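PDB 1YJG: surface protein VspA from Borrelia turicatae, which probably serves as one of a set of antigenically distinct outer-membrane lipoproteins, expressed one at a time, whose switching lets the spirochaete evade the host immune response. Local coordinates for residues V14-T19 with D62-S67; T83-A88 with N136-A141. All blocks are in the same frame, centred on the assembly; numbering follows the deposited sequence.

Both contacts join near-antiparallel helices of one bundle, formed by the core of the longer lipoprotein, but they differ in spacing and chemistry. Contact 1 brings helix 2-28 against helix 48-69, with a buried apolar half and a polar half that reaches the second subunit. Contact 2 brings helix 76-98 against helix 129-155; it is the more fully buried of the two, has no hydrogen bond between its segments, and its segment axes approach more closely, consistent with the small Ala138 at the interface. Their centres are about 10 Å apart, and side chains link them directly: Leu65 packs on Val85, His18 lies against Ile139, Asp62 makes a salt bridge to Lys86, and His18 probably hydrogen-bonds to Asp140.

Contact 1: V14-T19 with D62-S67; sequences VKDVHT and DTKLAS
Asp16 and Lys64 meet at the polar edge of this helix pair, their side chains crossing at about a right angle. NZ of Lys64 reaches OD1 of Asp16 at 3.0 Å, a salt bridge that uses the syn lone pair of that oxygen. A bend at the last torsion of Lys64 (chi4 -76°) turns the ammonium toward the carboxylate. The other oxygen, Asp16 OD2, accepts from a water at 2.8 Å and is hydrogen-bonded to Thr19 OG1 of the second subunit; the same water is a weak, longer partner of Lys64 NZ. Both carboxylate oxygens are thus satisfied, and the one acid ties its own helix to helix 48-69 and to the neighbouring chain.

Deeper in, the contact turns apolar. Val17 CG2 lies 3.8 Å from Lys64 CB: the lysine's aliphatic stem runs alongside the valine, in the opposite sense, while its charged end serves Asp16. The other valine branch, CG1, is 4.2 Å from Leu65 CD2. Val17 also touches Ile139, carrying the packing toward helix 129-155. The segment axes approach to 10.2 Å, with their directions 159° apart, the near-antiparallel packing of a helical bundle, with a salt bridge flanking its hydrophobic seam.

Contact 2: T83-A88 with N136-A141; sequences TTVKNA and NTAIDA
Val85 stands over Ala138 and spreads its two methyls along the opposing helix. CG2 comes down on the backbone, 3.6 Å from the carbonyl oxygen of Ala138, while CG1 reaches on to Ile139, 4.1 Å from its CD1. The valine torsion (chi1 -166°) produces this split, sending CG1 toward Ile139 and turning CG2 onto the Ala138 carbonyl.

Ala138 answers from the other side. Its CB points at the facing helix and settles 3.8 Å from Val85 CA, against main chain as much as side chain. Thr84 borders the same methyl: its CG2 is 4.1 Å from Ala138 CB, while its hydroxyl is turned back to its own helix, where OG1 hydrogen-bonds to Gly80 O. The threonine therefore offers carbon to the interface although it lies at the exposed margin.

Ile139 approaches Val85 at a slant. Its CG1 arm runs anti to the backbone N (chi1 -165°) and bends at chi2, bringing CD1 up to the valine. Beyond this pair, Val85 also packs on Leu135 and Leu142 of helix 129-155, and Ile139 on Val21 of helix 2-28.

With only a methyl on Ala138, its CA lies 5.0 Å from Val85 CA, and the axes of these segments approach to 8.4 Å. No hydrogen bond or salt bridge crosses between the two segments; their association rests on methyl packing and close fit, which implies a contact governed by shape and the burial of apolar surface.

Contact 1: V14-T19 with D62-S67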
loop_
_atom_site.group_PDB
_atom_site.type_symbol
_atom_site.label_atom_id
_atom_site.label_comp_id
_atom_site.label_asym_id
_atom_site.label_seq_id
_atom_site.Cartn_x
_atom_site.Cartn_y
_atom_site.Cartn_z
ATOM N N VAL A 14 -2.439 13.008 -0.322
ATOM C CA VAL A 14 -1.504 12.823 0.772
ATOM C C VAL A 14 -1.853 11.536 1.524
ATOM O O VAL A 14 -0.961 10.772 1.900
ATOM C CB VAL A 14 -1.488 14.045 1.716
ATOM C CG1 VAL A 14 -0.622 13.779 2.950
ATOM C CG2 VAL A 14 -0.965 15.271 0.974
ATOM N N LYS A 15 -3.145 11.300 1.732
ATOM C CA LYS A 15 -3.621 10.100 2.428
ATOM C C LYS A 15 -3.123 8.883 1.659
ATOM O O LYS A 15 -2.631 7.919 2.244
ATOM C CB LYS A 15 -5.158 10.091 2.518
ATOM C CG LYS A 15 -5.781 8.910 3.290
ATOM C CD LYS A 15 -5.121 8.663 4.663
ATOM C CE LYS A 15 -5.763 7.471 5.379
ATOM N NZ LYS A 15 -5.257 7.289 6.750
ATOM N N ASP A 16 -3.250 8.955 0.336
ATOM C CA ASP A 16 -2.817 7.898 -0.554
ATOM C C ASP A 16 -1.334 7.564 -0.314
ATOM O O ASP A 16 -0.979 6.414 -0.091
ATOM C CB ASP A 16 -3.047 8.361 -1.985
ATOM C CG ASP A 16 -2.710 7.317 -3.009
ATOM O OD1 ASP A 16 -2.021 7.686 -3.990
ATOM O OD2 ASP A 16 -3.119 6.127 -2.938
ATOM N N VAL A 17 -0.475 8.581 -0.347
ATOM C CA VAL A 17 0.953 8.387 -0.137
ATOM C C VAL A 17 1.248 7.858 1.287
ATOM O O VAL A 17 2.110 7.006 1.478
ATOM C CB VAL A 17 1.734 9.699 -0.417
ATOM C CG1 VAL A 17 3.164 9.615 0.099
ATOM C CG2 VAL A 17 1.720 10.005 -1.895
ATOM N N HIS A 18 0.507 8.355 2.268
ATOM C CA HIS A 18 0.668 7.963 3.659
ATOM C C HIS A 18 0.418 6.474 3.819
ATOM O O HIS A 18 1.213 5.753 4.449
ATOM C CB HIS A 18 -0.298 8.773 4.513
ATOM C CG HIS A 18 -0.175 8.535 5.984
ATOM N ND1 HIS A 18 -0.970 7.634 6.661
ATOM C CD2 HIS A 18 0.601 9.129 6.922
ATOM C CE1 HIS A 18 -0.668 7.661 7.948
ATOM N NE2 HIS A 18 0.278 8.564 8.133
ATOM N N THR A 19 -0.671 6.006 3.212
ATOM C CA THR A 19 -1.029 4.594 3.272
ATOM C C THR A 19 0.069 3.734 2.634
ATOM O O THR A 19 0.504 2.750 3.235
ATOM C CB THR A 19 -2.361 4.352 2.589
ATOM O OG1 THR A 19 -3.422 4.845 3.432
ATOM C CG2 THR A 19 -2.634 2.856 2.437
ATOM N N ASP A 62 7.215 8.237 -4.633
ATOM C CA ASP A 62 8.069 9.308 -5.154
ATOM C C ASP A 62 7.422 10.011 -6.363
ATOM O O ASP A 62 7.454 11.237 -6.464
ATOM C CB ASP A 62 9.433 8.746 -5.567
ATOM C CG ASP A 62 10.493 9.827 -5.696
ATOM O OD1 ASP A 62 11.038 10.269 -4.659
ATOM O OD2 ASP A 62 10.847 10.292 -6.796
ATOM N N THR A 63 6.837 9.222 -7.258
ATOM C CA THR A 63 6.177 9.736 -8.450
ATOM C C THR A 63 4.964 10.590 -8.056
ATOM O O THR A 63 4.728 11.630 -8.648
ATOM C CB THR A 63 5.726 8.578 -9.352
ATOM O OG1 THR A 63 6.872 7.865 -9.830
ATOM C CG2 THR A 63 5.037 9.086 -10.630
ATOM N N LYS A 64 4.210 10.139 -7.056
ATOM C CA LYS A 64 3.025 10.857 -6.582
ATOM C C LYS A 64 3.391 12.181 -5.917
ATOM O O LYS A 64 2.655 13.145 -6.011
ATOM C CB LYS A 64 2.208 9.985 -5.622
ATOM C CG LYS A 64 1.512 8.801 -6.310
ATOM C CD LYS A 64 1.113 7.712 -5.334
ATOM C CE LYS A 64 0.559 6.482 -6.059
ATOM N NZ LYS A 64 -0.816 6.684 -6.548
ATOM N N LEU A 65 4.531 12.211 -5.248
ATOM C CA LEU A 65 5.014 13.403 -4.571
ATOM C C LEU A 65 5.545 14.360 -5.622
ATOM O O LEU A 65 5.404 15.565 -5.476
ATOM C CB LEU A 65 6.109 13.048 -3.546
ATOM C CG LEU A 65 5.603 12.262 -2.343
ATOM C CD1 LEU A 65 6.747 11.648 -1.523
ATOM C CD2 LEU A 65 4.734 13.135 -1.469
ATOM N N ALA A 66 6.144 13.819 -6.686
ATOM C CA ALA A 66 6.680 14.632 -7.776
ATOM C C ALA A 66 5.522 15.409 -8.408
ATOM O O ALA A 66 5.649 16.591 -8.732
ATOM C CB ALA A 66 7.387 13.767 -8.808
ATOM N N SER A 67 4.380 14.742 -8.533
ATOM C CA SER A 67 3.180 15.349 -9.093
ATOM C C SER A 67 2.605 16.390 -8.124
ATOM O O SER A 67 2.221 17.476 -8.530
ATOM C CB SER A 67 2.125 14.271 -9.362
ATOM O OG SER A 67 0.889 14.834 -9.769
HETATM O O HOH W 1 -2.657 4.356 -5.086
#

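Contact 2: T83-A88 with N136-A141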
loop_
_atom_site.group_PDB
_atom_site.type_symbol
_atom_site.label_atom_id
_atom_site.label_comp_id
_atom_site.label_asym_id
_atom_site.label_seq_id
_atom_site.Cartn_x
_atom_site.Cartn_y
_atom_site.Cartn_z
ATOM N N THR A 83 8.229 18.485 -0.071
ATOM C CA THR A 83 9.623 18.303 -0.487
ATOM C C THR A 83 10.379 17.469 0.530
ATOM O O THR A 83 11.185 16.629 0.151
ATOM C CB THR A 83 10.315 19.669 -0.723
ATOM O OG1 THR A 83 9.730 20.302 -1.861
ATOM C CG2 THR A 83 11.783 19.496 -1.134
ATOM N N THR A 84 10.107 17.696 1.818
ATOM C CA THR A 84 10.745 16.933 2.876
ATOM C C THR A 84 10.358 15.459 2.703
ATOM O O THR A 84 11.201 14.563 2.882
ATOM C CB THR A 84 10.325 17.461 4.246
ATOM O OG1 THR A 84 10.842 18.785 4.402
ATOM C CG2 THR A 84 10.971 16.662 5.395
ATOM N N VAL A 85 9.103 15.202 2.321
ATOM C CA VAL A 85 8.664 13.816 2.108
ATOM C C VAL A 85 9.366 13.239 0.884
ATOM O O VAL A 85 9.899 12.138 0.951
ATOM C CB VAL A 85 7.138 13.634 1.892
ATOM C CG1 VAL A 85 6.778 12.149 2.027
ATOM C CG2 VAL A 85 6.301 14.473 2.869
ATOM N N LYS A 86 9.389 13.994 -0.215
ATOM C CA LYS A 86 10.028 13.528 -1.446
ATOM C C LYS A 86 11.544 13.355 -1.332
ATOM O O LYS A 86 12.112 12.556 -2.056
ATOM C CB LYS A 86 9.671 14.390 -2.657
ATOM C CG LYS A 86 10.231 13.789 -3.950
ATOM C CD LYS A 86 9.467 14.175 -5.189
ATOM C CE LYS A 86 10.343 14.063 -6.435
ATOM N NZ LYS A 86 11.307 12.916 -6.397
ATOM N N ASN A 87 12.190 14.104 -0.442
ATOM C CA ASN A 87 13.628 13.987 -0.235
ATOM C C ASN A 87 13.854 12.627 0.418
ATOM O O ASN A 87 14.810 11.939 0.121
ATOM C CB ASN A 87 14.183 15.062 0.732
ATOM C CG ASN A 87 14.294 16.477 0.107
ATOM O OD1 ASN A 87 14.260 16.665 -1.111
ATOM N ND2 ASN A 87 14.444 17.475 0.976
ATOM N N ALA A 88 12.961 12.251 1.325
ATOM C CA ALA A 88 13.070 10.979 2.029
ATOM C C ALA A 88 12.864 9.767 1.115
ATOM O O ALA A 88 13.640 8.818 1.173
ATOM C CB ALA A 88 12.118 10.936 3.230
ATOM N N ASN A 136 8.547 8.168 7.019
ATOM C CA ASN A 136 7.356 8.004 7.848
ATOM C C ASN A 136 7.105 9.279 8.650
ATOM O O ASN A 136 5.986 9.765 8.746
ATOM C CB ASN A 136 7.506 6.809 8.805
ATOM C CG ASN A 136 6.978 5.499 8.213
ATOM O OD1 ASN A 136 5.811 5.158 8.389
ATOM N ND2 ASN A 136 7.845 4.757 7.528
ATOM N N THR A 137 8.161 9.805 9.249
ATOM C CA THR A 137 8.072 11.027 10.039
ATOM C C THR A 137 7.568 12.167 9.167
ATOM O O THR A 137 6.694 12.932 9.565
ATOM C CB THR A 137 9.464 11.405 10.576
ATOM O OG1 THR A 137 9.851 10.498 11.616
ATOM C CG2 THR A 137 9.458 12.775 11.251
ATOM N N ALA A 138 8.136 12.267 7.971
ATOM C CA ALA A 138 7.790 13.313 7.021
ATOM C C ALA A 138 6.359 13.249 6.513
ATOM O O ALA A 138 5.696 14.283 6.389
ATOM C CB ALA A 138 8.766 13.274 5.852
ATOM N N ILE A 139 5.886 12.043 6.199
ATOM C CA ILE A 139 4.527 11.876 5.684
ATOM C C ILE A 139 3.474 12.106 6.772
ATOM O O ILE A 139 2.369 12.578 6.478
ATOM C CB ILE A 139 4.354 10.490 4.960
ATOM C CG1 ILE A 139 3.083 10.472 4.105
ATOM C CG2 ILE A 139 4.329 9.330 5.955
ATOM C CD1 ILE A 139 2.902 11.673 3.185
ATOM N N ASP A 140 3.811 11.768 8.019
ATOM C CA ASP A 140 2.888 11.961 9.136
ATOM C C ASP A 140 2.642 13.446 9.247
ATOM O O ASP A 140 1.518 13.870 9.457
ATOM C CB ASP A 140 3.476 11.504 10.494
ATOM C CG ASP A 140 3.439 10.000 10.703
ATOM O OD1 ASP A 140 2.712 9.279 9.991
ATOM O OD2 ASP A 140 4.129 9.446 11.585
ATOM N N ALA A 141 3.706 14.237 9.109
ATOM C CA ALA A 141 3.594 15.694 9.209
ATOM C C ALA A 141 2.767 16.271 8.073
ATOM O O ALA A 141 1.924 17.149 8.292
ATOM C CB ALA A 141 4.990 16.349 9.251
#